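Local coordinates for putative transcriptional regulator protein, LacI family (Rhizobium etli, PDB 3MIZ), which probably acts as a DNA-binding transcription factor of the LacI family, recognising cis-regulatory DNA to control, most likely repress, transcription, at residues A[79-84]-A[99-104]; A[250-255]-A[280-285]. One frame throughout, in Å; residues are numbered along the deposited sequence.

Contact 1. Residues A[79-84]-A[99-104]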
HETATM    1  N   MSE A  79      -8.391  -7.704   5.824  1.00 14.40           N
HETATM    2  CA  MSE A  79      -7.840  -6.431   5.359  1.00 15.52           C
HETATM    3  C   MSE A  79      -8.698  -5.252   5.813  1.00 15.50           C
HETATM    4  O   MSE A  79      -8.180  -4.180   6.134  1.00 14.49           O
HETATM    5  CB  MSE A  79      -7.707  -6.445   3.837  1.00 17.22           C
HETATM    6  CG  MSE A  79      -6.574  -7.323   3.347  1.00 26.35           C
HETATM    7 SE   MSE A  79      -4.865  -6.720   4.055  1.00 38.53          SE
HETATM    8  CE  MSE A  79      -4.632  -7.979   5.526  1.00 29.04           C
ATOM      9  N   TYR A  80     -10.014  -5.434   5.816  1.00 15.99           N
ATOM     10  CA  TYR A  80     -10.902  -4.385   6.301  1.00 16.84           C
ATOM     11  C   TYR A  80     -11.815  -5.024   7.326  1.00 17.45           C
ATOM     12  O   TYR A  80     -11.946  -6.249   7.386  1.00 16.17           O
ATOM     13  CB  TYR A  80     -11.719  -3.728   5.172  1.00 17.54           C
ATOM     14  CG  TYR A  80     -12.333  -4.676   4.176  1.00 18.41           C
ATOM     15  CD1 TYR A  80     -11.697  -4.947   2.964  1.00 19.70           C
ATOM     16  CD2 TYR A  80     -13.558  -5.294   4.434  1.00 18.11           C
ATOM     17  CE1 TYR A  80     -12.268  -5.805   2.026  1.00 19.01           C
ATOM     18  CE2 TYR A  80     -14.132  -6.156   3.507  1.00 19.68           C
ATOM     19  CZ  TYR A  80     -13.485  -6.403   2.307  1.00 19.05           C
ATOM     20  OH  TYR A  80     -14.068  -7.232   1.380  1.00 19.63           O
ATOM     21  N   ARG A  81     -12.448  -4.198   8.145  1.00 15.60           N
ATOM     22  CA  ARG A  81     -13.303  -4.717   9.190  1.00 16.42           C
ATOM     23  C   ARG A  81     -14.463  -5.549   8.652  1.00 17.10           C
ATOM     24  O   ARG A  81     -15.219  -5.103   7.795  1.00 16.82           O
ATOM     25  CB  ARG A  81     -13.810  -3.565  10.040  1.00 17.60           C
ATOM     26  CG  ARG A  81     -14.214  -3.982  11.422  1.00 19.65           C
ATOM     27  CD  ARG A  81     -14.506  -2.763  12.259  1.00 18.47           C
ATOM     28  NE  ARG A  81     -15.165  -3.124  13.502  1.00 20.62           N
ATOM     29  CZ  ARG A  81     -15.604  -2.240  14.385  1.00 21.05           C
ATOM     30  NH1 ARG A  81     -15.447  -0.941  14.149  1.00 20.85           N
ATOM     31  NH2 ARG A  81     -16.199  -2.652  15.492  1.00 22.17           N
ATOM     32  N   ARG A  82     -14.590  -6.769   9.163  1.00 15.34           N
ATOM     33  CA  ARG A  82     -15.637  -7.679   8.716  1.00 15.33           C
ATOM     34  C   ARG A  82     -16.225  -8.467   9.882  1.00 15.51           C
ATOM     35  O   ARG A  82     -15.617  -8.574  10.951  1.00 16.75           O
ATOM     36  CB  ARG A  82     -15.069  -8.698   7.716  1.00 16.22           C
ATOM     37  CG  ARG A  82     -14.516  -8.145   6.412  1.00 14.79           C
ATOM     38  CD  ARG A  82     -13.875  -9.267   5.599  1.00 17.31           C
ATOM     39  NE  ARG A  82     -14.812 -10.367   5.388  1.00 16.89           N
ATOM     40  CZ  ARG A  82     -14.463 -11.596   5.015  1.00 20.84           C
ATOM     41  NH1 ARG A  82     -13.187 -11.899   4.804  1.00 15.49           N
ATOM     42  NH2 ARG A  82     -15.395 -12.533   4.867  1.00 17.20           N
ATOM     43  N   ILE A  83     -17.419  -9.003   9.666  1.00 14.53           N
ATOM     44  CA  ILE A  83     -18.077  -9.867  10.635  1.00 14.26           C
ATOM     45  C   ILE A  83     -18.138 -11.171   9.840  1.00 16.80           C
ATOM     46  O   ILE A  83     -18.782 -11.228   8.785  1.00 16.08           O
ATOM     47  CB  ILE A  83     -19.511  -9.406  10.965  1.00 15.00           C
ATOM     48  CG1 ILE A  83     -19.486  -8.032  11.641  1.00 14.74           C
ATOM     49  CG2 ILE A  83     -20.165 -10.405  11.912  1.00 16.50           C
ATOM     50  CD1 ILE A  83     -20.881  -7.443  11.858  1.00 16.89           C
ATOM     51  N   VAL A  84     -17.449 -12.202  10.320  1.00 16.38           N
ATOM     52  CA  VAL A  84     -17.415 -13.467   9.604  1.00 18.22           C
ATOM     53  C   VAL A  84     -16.890 -14.612  10.449  1.00 17.61           C
ATOM     54  O   VAL A  84     -16.026 -14.423  11.313  1.00 15.84           O
ATOM     55  CB  VAL A  84     -16.534 -13.352   8.338  1.00 19.93           C
ATOM     56  CG1 VAL A  84     -15.140 -12.869   8.715  1.00 19.93           C
ATOM     57  CG2 VAL A  84     -16.442 -14.701   7.625  1.00 23.14           C
ATOM     58  N   ASN A  99      -9.143  -7.460  13.459  1.00 11.07           N
ATOM     59  CA  ASN A  99      -9.783  -6.528  12.520  1.00 12.44           C
ATOM     60  C   ASN A  99     -11.117  -7.080  12.030  1.00 14.66           C
ATOM     61  O   ASN A  99     -11.672  -6.619  11.027  1.00 16.23           O
ATOM     62  CB  ASN A  99      -8.877  -6.254  11.313  1.00 13.36           C
ATOM     63  CG  ASN A  99      -9.188  -4.924  10.646  1.00 12.77           C
ATOM     64  OD1 ASN A  99      -8.885  -4.713   9.473  1.00 18.19           O
ATOM     65  ND2 ASN A  99      -9.788  -4.018  11.400  1.00 10.10           N
ATOM     66  N   CYS A 100     -11.624  -8.074  12.746  1.00 12.96           N
ATOM     67  CA  CYS A 100     -12.877  -8.699  12.395  1.00 12.52           C
ATOM     68  C   CYS A 100     -13.496  -9.340  13.629  1.00 14.39           C
ATOM     69  O   CYS A 100     -12.841  -9.499  14.663  1.00 13.14           O
ATOM     70  CB  CYS A 100     -12.652  -9.751  11.296  1.00 11.55           C
ATOM     71  SG  CYS A 100     -11.379 -11.006  11.674  1.00 16.07           S
ATOM     72  N   ARG A 101     -14.770  -9.689  13.510  1.00 13.73           N
ATOM     73  CA  ARG A 101     -15.515 -10.302  14.595  1.00 16.84           C
ATOM     74  C   ARG A 101     -16.300 -11.487  14.033  1.00 14.29           C
ATOM     75  O   ARG A 101     -16.782 -11.441  12.898  1.00 13.67           O
ATOM     76  CB  ARG A 101     -16.474  -9.266  15.190  1.00 21.09           C
ATOM     77  CG  ARG A 101     -17.780  -9.809  15.735  1.00 27.79           C
ATOM     78  CD  ARG A 101     -18.734  -8.664  16.027  1.00 31.81           C
ATOM     79  NE  ARG A 101     -18.545  -7.587  15.056  1.00 37.75           N
ATOM     80  CZ  ARG A 101     -19.224  -6.443  15.038  1.00 38.19           C
ATOM     81  NH1 ARG A 101     -20.167  -6.196  15.942  1.00 37.98           N
ATOM     82  NH2 ARG A 101     -18.936  -5.530  14.123  1.00 36.63           N
ATOM     83  N   PRO A 102     -16.445 -12.557  14.824  1.00 15.89           N
ATOM     84  CA  PRO A 102     -17.190 -13.722  14.341  1.00 15.60           C
ATOM     85  C   PRO A 102     -18.675 -13.420  14.216  1.00 18.16           C
ATOM     86  O   PRO A 102     -19.206 -12.581  14.946  1.00 15.37           O
ATOM     87  CB  PRO A 102     -16.910 -14.775  15.408  1.00 17.24           C
ATOM     88  CG  PRO A 102     -16.804 -13.946  16.664  1.00 18.77           C
ATOM     89  CD  PRO A 102     -15.962 -12.768  16.202  1.00 15.78           C
ATOM     90  N   GLN A 103     -19.340 -14.093  13.280  1.00 18.87           N
ATOM     91  CA  GLN A 103     -20.776 -13.913  13.099  1.00 22.66           C
ATOM     92  C   GLN A 103     -21.454 -14.626  14.263  1.00 22.93           C
ATOM     93  O   GLN A 103     -22.469 -14.163  14.797  1.00 22.27           O
ATOM     94  CB  GLN A 103     -21.227 -14.526  11.770  1.00 26.06           C
ATOM     95  CG  GLN A 103     -22.702 -14.315  11.459  1.00 32.02           C
ATOM     96  CD  GLN A 103     -23.100 -12.853  11.517  1.00 36.63           C
ATOM     97  OE1 GLN A 103     -23.145 -12.251  12.591  1.00 38.57           O
ATOM     98  NE2 GLN A 103     -23.383 -12.270  10.356  1.00 39.62           N
ATOM     99  N   THR A 104     -20.878 -15.758  14.657  1.00 21.08           N
ATOM    100  CA  THR A 104     -21.400 -16.538  15.775  1.00 22.15           C
ATOM    101  C   THR A 104     -20.882 -15.951  17.081  1.00 21.58           C
ATOM    102  O   THR A 104     -19.673 -15.895  17.313  1.00 18.74           O
ATOM    103  CB  THR A 104     -20.966 -18.018  15.680  1.00 20.99           C
ATOM    104  OG1 THR A 104     -21.580 -18.617  14.534  1.00 22.45           O
ATOM    105  CG2 THR A 104     -21.371 -18.784  16.928  1.00 24.57           C
TER
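A short parallel pairing of two extended segments joins residues 79-84 to 99-104, just past the strands 73-78 and 95-97 of the parallel sheet, where the chain has turned a corner out of that sheet. Two good backbone bonds set the register: Arg101 N donates to Arg82 O at 2.9 Å, in the carbonyl plane, and Val84 N reaches Arg101 O at 2.8 Å, nearly along the C=O axis. Arg101 is thus gripped through both its N and its O, as expected of a parallel bridge, here with Ile83.

The side chains of this pair lie alongside each other. Ile83 CG1 stands anti to the carbonyl carbon (chi1 -64°), and its CD1 rests over one face of the Arg101 guanidinium, 3.5 Å from NH2, while CG2 meets Gln103 OE1 at 3.6 Å. Arg81 NH2 and Arg101 NH2 come within 4.2 Å; the repulsion is probably eased by the salt bridges of Arg81 to Asp115 and Glu112. Arg82 heads the other way, to a salt bridge with Asp21. The arrangement is a two-stranded parallel extension beyond the C-terminal ends of neighbouring strands 73-78 and 95-97 of the Rossmann-like sheet, in the periplasmic-binding-protein fold of LacI regulators.

Contact 2. Residues A[250-255]-A[280-285]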
ATOM      1  N   ALA A 250      -6.206   7.639  13.427  1.00 14.16           N
ATOM      2  CA  ALA A 250      -5.354   6.511  13.107  1.00 13.44           C
ATOM      3  C   ALA A 250      -5.940   5.169  13.495  1.00 14.61           C
ATOM      4  O   ALA A 250      -6.298   4.948  14.651  1.00 13.68           O
ATOM      5  CB  ALA A 250      -4.003   6.677  13.775  1.00 16.26           C
ATOM      6  N   LEU A 251      -6.046   4.272  12.525  1.00 13.92           N
ATOM      7  CA  LEU A 251      -6.533   2.936  12.833  1.00 14.10           C
ATOM      8  C   LEU A 251      -5.315   2.341  13.530  1.00 14.92           C
ATOM      9  O   LEU A 251      -4.200   2.425  13.009  1.00 15.07           O
ATOM     10  CB  LEU A 251      -6.851   2.167  11.550  1.00 16.75           C
ATOM     11  CG  LEU A 251      -8.169   2.479  10.835  1.00 17.17           C
ATOM     12  CD1 LEU A 251      -8.185   1.759   9.485  1.00 19.44           C
ATOM     13  CD2 LEU A 251      -9.347   2.034  11.694  1.00 17.92           C
ATOM     14  N   PRO A 252      -5.503   1.762  14.730  1.00 14.91           N
ATOM     15  CA  PRO A 252      -4.418   1.160  15.510  1.00 13.82           C
ATOM     16  C   PRO A 252      -3.964  -0.211  14.994  1.00 14.06           C
ATOM     17  O   PRO A 252      -3.847  -1.169  15.758  1.00 11.32           O
ATOM     18  CB  PRO A 252      -5.022   1.085  16.912  1.00 15.38           C
ATOM     19  CG  PRO A 252      -6.446   0.739  16.612  1.00 15.43           C
ATOM     20  CD  PRO A 252      -6.784   1.673  15.459  1.00 13.48           C
ATOM     21  N   TYR A 253      -3.687  -0.288  13.698  1.00 13.60           N
ATOM     22  CA  TYR A 253      -3.265  -1.536  13.081  1.00 14.27           C
ATOM     23  C   TYR A 253      -2.044  -2.178  13.716  1.00 14.96           C
ATOM     24  O   TYR A 253      -2.072  -3.358  14.057  1.00 10.66           O
ATOM     25  CB  TYR A 253      -3.017  -1.337  11.582  1.00 16.23           C
ATOM     26  CG  TYR A 253      -4.292  -1.320  10.772  1.00 18.69           C
ATOM     27  CD1 TYR A 253      -5.417  -2.023  11.206  1.00 23.67           C
ATOM     28  CD2 TYR A 253      -4.371  -0.641   9.559  1.00 25.65           C
ATOM     29  CE1 TYR A 253      -6.585  -2.053  10.457  1.00 25.68           C
ATOM     30  CE2 TYR A 253      -5.546  -0.668   8.794  1.00 25.96           C
ATOM     31  CZ  TYR A 253      -6.643  -1.379   9.255  1.00 24.35           C
ATOM     32  OH  TYR A 253      -7.800  -1.447   8.511  1.00 31.42           O
ATOM     33  N   TYR A 254      -0.973  -1.408  13.862  1.00 11.96           N
ATOM     34  CA  TYR A 254       0.247  -1.929  14.456  1.00 16.03           C
ATOM     35  C   TYR A 254      -0.044  -2.526  15.837  1.00 16.03           C
ATOM     36  O   TYR A 254       0.375  -3.648  16.138  1.00 16.12           O
ATOM     37  CB  TYR A 254       1.294  -0.812  14.568  1.00 19.10           C
ATOM     38  CG  TYR A 254       2.616  -1.278  15.131  1.00 22.23           C
ATOM     39  CD1 TYR A 254       3.475  -2.082  14.381  1.00 22.64           C
ATOM     40  CD2 TYR A 254       2.989  -0.949  16.431  1.00 24.67           C
ATOM     41  CE1 TYR A 254       4.672  -2.553  14.918  1.00 25.92           C
ATOM     42  CE2 TYR A 254       4.182  -1.410  16.976  1.00 26.43           C
ATOM     43  CZ  TYR A 254       5.019  -2.213  16.217  1.00 27.43           C
ATOM     44  OH  TYR A 254       6.190  -2.690  16.770  1.00 28.57           O
ATOM     45  N   ASP A 255      -0.773  -1.783  16.667  1.00 17.00           N
ATOM     46  CA  ASP A 255      -1.115  -2.246  18.010  1.00 18.17           C
ATOM     47  C   ASP A 255      -2.063  -3.442  17.979  1.00 17.77           C
ATOM     48  O   ASP A 255      -1.978  -4.322  18.835  1.00 16.30           O
ATOM     49  CB  ASP A 255      -1.745  -1.121  18.836  1.00 20.24           C
ATOM     50  CG  ASP A 255      -0.761  -0.008  19.154  1.00 26.68           C
ATOM     51  OD1 ASP A 255       0.427  -0.308  19.408  1.00 26.07           O
ATOM     52  OD2 ASP A 255      -1.183   1.166  19.164  1.00 29.51           O
ATOM     53  N   VAL A 280     -10.156  -1.583  20.267  1.00 18.30           N
ATOM     54  CA  VAL A 280      -9.106  -0.597  20.508  1.00 19.16           C
ATOM     55  C   VAL A 280      -9.435   0.745  19.856  1.00 18.89           C
ATOM     56  O   VAL A 280      -9.797   0.809  18.686  1.00 16.87           O
ATOM     57  CB  VAL A 280      -7.749  -1.106  19.975  1.00 20.48           C
ATOM     58  CG1 VAL A 280      -6.663  -0.063  20.218  1.00 16.19           C
ATOM     59  CG2 VAL A 280      -7.391  -2.425  20.645  1.00 20.39           C
ATOM     60  N   SER A 281      -9.299   1.819  20.625  1.00 18.42           N
ATOM     61  CA  SER A 281      -9.600   3.156  20.133  1.00 19.59           C
ATOM     62  C   SER A 281      -8.706   3.621  18.985  1.00 17.64           C
ATOM     63  O   SER A 281      -7.594   3.129  18.801  1.00 16.80           O
ATOM     64  CB  SER A 281      -9.498   4.161  21.284  1.00 21.74           C
ATOM     65  OG  SER A 281      -8.189   4.162  21.831  1.00 26.27           O
ATOM     66  N   CYS A 282      -9.220   4.568  18.209  1.00 18.61           N
ATOM     67  CA  CYS A 282      -8.479   5.160  17.102  1.00 19.32           C
ATOM     68  C   CYS A 282      -7.979   6.503  17.622  1.00 19.93           C
ATOM     69  O   CYS A 282      -8.757   7.293  18.149  1.00 22.95           O
ATOM     70  CB  CYS A 282      -9.395   5.384  15.900  1.00 19.22           C
ATOM     71  SG  CYS A 282     -10.002   3.857  15.148  1.00 20.91           S
ATOM     72  N   LYS A 283      -6.684   6.751  17.486  1.00 18.82           N
ATOM     73  CA  LYS A 283      -6.098   7.999  17.962  1.00 18.60           C
ATOM     74  C   LYS A 283      -6.272   9.149  16.985  1.00 17.02           C
ATOM     75  O   LYS A 283      -5.948   9.024  15.809  1.00 14.00           O
ATOM     76  CB  LYS A 283      -4.604   7.804  18.238  1.00 21.43           C
ATOM     77  CG  LYS A 283      -4.296   6.842  19.373  1.00 27.50           C
ATOM     78  CD  LYS A 283      -2.793   6.642  19.534  1.00 31.74           C
ATOM     79  CE  LYS A 283      -2.473   5.722  20.703  1.00 33.33           C
ATOM     80  NZ  LYS A 283      -1.012   5.450  20.811  1.00 35.72           N
ATOM     81  N   LEU A 284      -6.792  10.270  17.469  1.00 17.62           N
ATOM     82  CA  LEU A 284      -6.949  11.434  16.612  1.00 19.53           C
ATOM     83  C   LEU A 284      -5.549  12.016  16.440  1.00 20.56           C
ATOM     84  O   LEU A 284      -4.879  12.332  17.422  1.00 20.56           O
ATOM     85  CB  LEU A 284      -7.881  12.453  17.263  1.00 22.07           C
ATOM     86  CG  LEU A 284      -8.130  13.773  16.532  1.00 24.47           C
ATOM     87  CD1 LEU A 284      -8.278  13.541  15.046  1.00 25.87           C
ATOM     88  CD2 LEU A 284      -9.379  14.423  17.104  1.00 26.98           C
ATOM     89  N   VAL A 285      -5.101  12.125  15.194  1.00 19.10           N
ATOM     90  CA  VAL A 285      -3.775  12.665  14.901  1.00 18.28           C
ATOM     91  C   VAL A 285      -3.964  14.068  14.355  1.00 20.18           C
ATOM     92  O   VAL A 285      -4.355  14.249  13.202  1.00 18.32           O
ATOM     93  CB  VAL A 285      -3.039  11.811  13.850  1.00 19.28           C
ATOM     94  CG1 VAL A 285      -1.653  12.390  13.581  1.00 18.63           C
ATOM     95  CG2 VAL A 285      -2.936  10.371  14.335  1.00 18.76           C
TER
HETATM   96  O   HOH W   1      -4.803   4.522  16.848  1.00 21.71           O
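Ala250, Pro252 and Cys282 carry most of the surface buried where residues 250-255 meet 280-285. Ala250 is held through its backbone: its N donates to Lys283 O at 2.8 Å in an almost straight bond (176° at the hydrogen), although the donor stands above the carbonyl plane. The return bond, from Lys283 N to Ala250 O, is weak at 3.4 Å. A water donates to Ala250 O and accepts from Lys283 N, bridging the same two atoms as the weak direct bond. Ala250 CB packs 3.9 Å from Val285 CG2.

Pro252 turns its ring toward the other segment. Pro252 CG at the ring tip approaches Ser281 O to 3.4 Å and also touches Val280 CG1, the branch anti to the backbone N (chi1 179°); the two side chains overlap while running in opposing directions. At the CD end the ring meets Cys282 SG. With SG anti to the carbonyl carbon (chi1 -67°), the sulfur lies against both Pro252 CD and the CD2 methyl of Leu251, while Cys282 CB sits 3.4 Å from Ala250 O. Pro252 is the centre of an inverse gamma turn, with a weak bond from Tyr253 N to Leu251 O, and occupies the N-cap position of helix 253-268. Leu251 and this turn take the chain from strand 248-250 into the helix, beside Val280 and Cys282.

Strand 277-285 is the middle strand of a three-stranded mixed sheet, antiparallel to 248-250 and parallel to 110-113, consistent with the three hinge crossovers between the lobes of a type I periplasmic-binding-protein fold. Pro113 packs on Leu251 and Pro252, Leu284 leans on helix 115-127, and Tyr253 and Tyr254 reach helix 30-42.

Overall arrangement
Contact 1 closes before contact 2 opens along the chain, and their centres lie about 17 Å apart. Strand 110-113 is packed on by both: Asn99 and Pro102 of contact 1 and Leu251, Pro252 and Val280 of contact 2 all touch it. They also meet directly, where Tyr253 OH packs 3.6 Å from Met79 O. Contact 1 extends the strand region after the parallel sheet 46-51, 15-20, 73-78 and 95-97, at the C-terminal ends of strands in the N-terminal lobe. Contact 2 belongs to the three-stranded mixed sheet and the start of helix 253-268, a region consistent with the hinge between the two lobes.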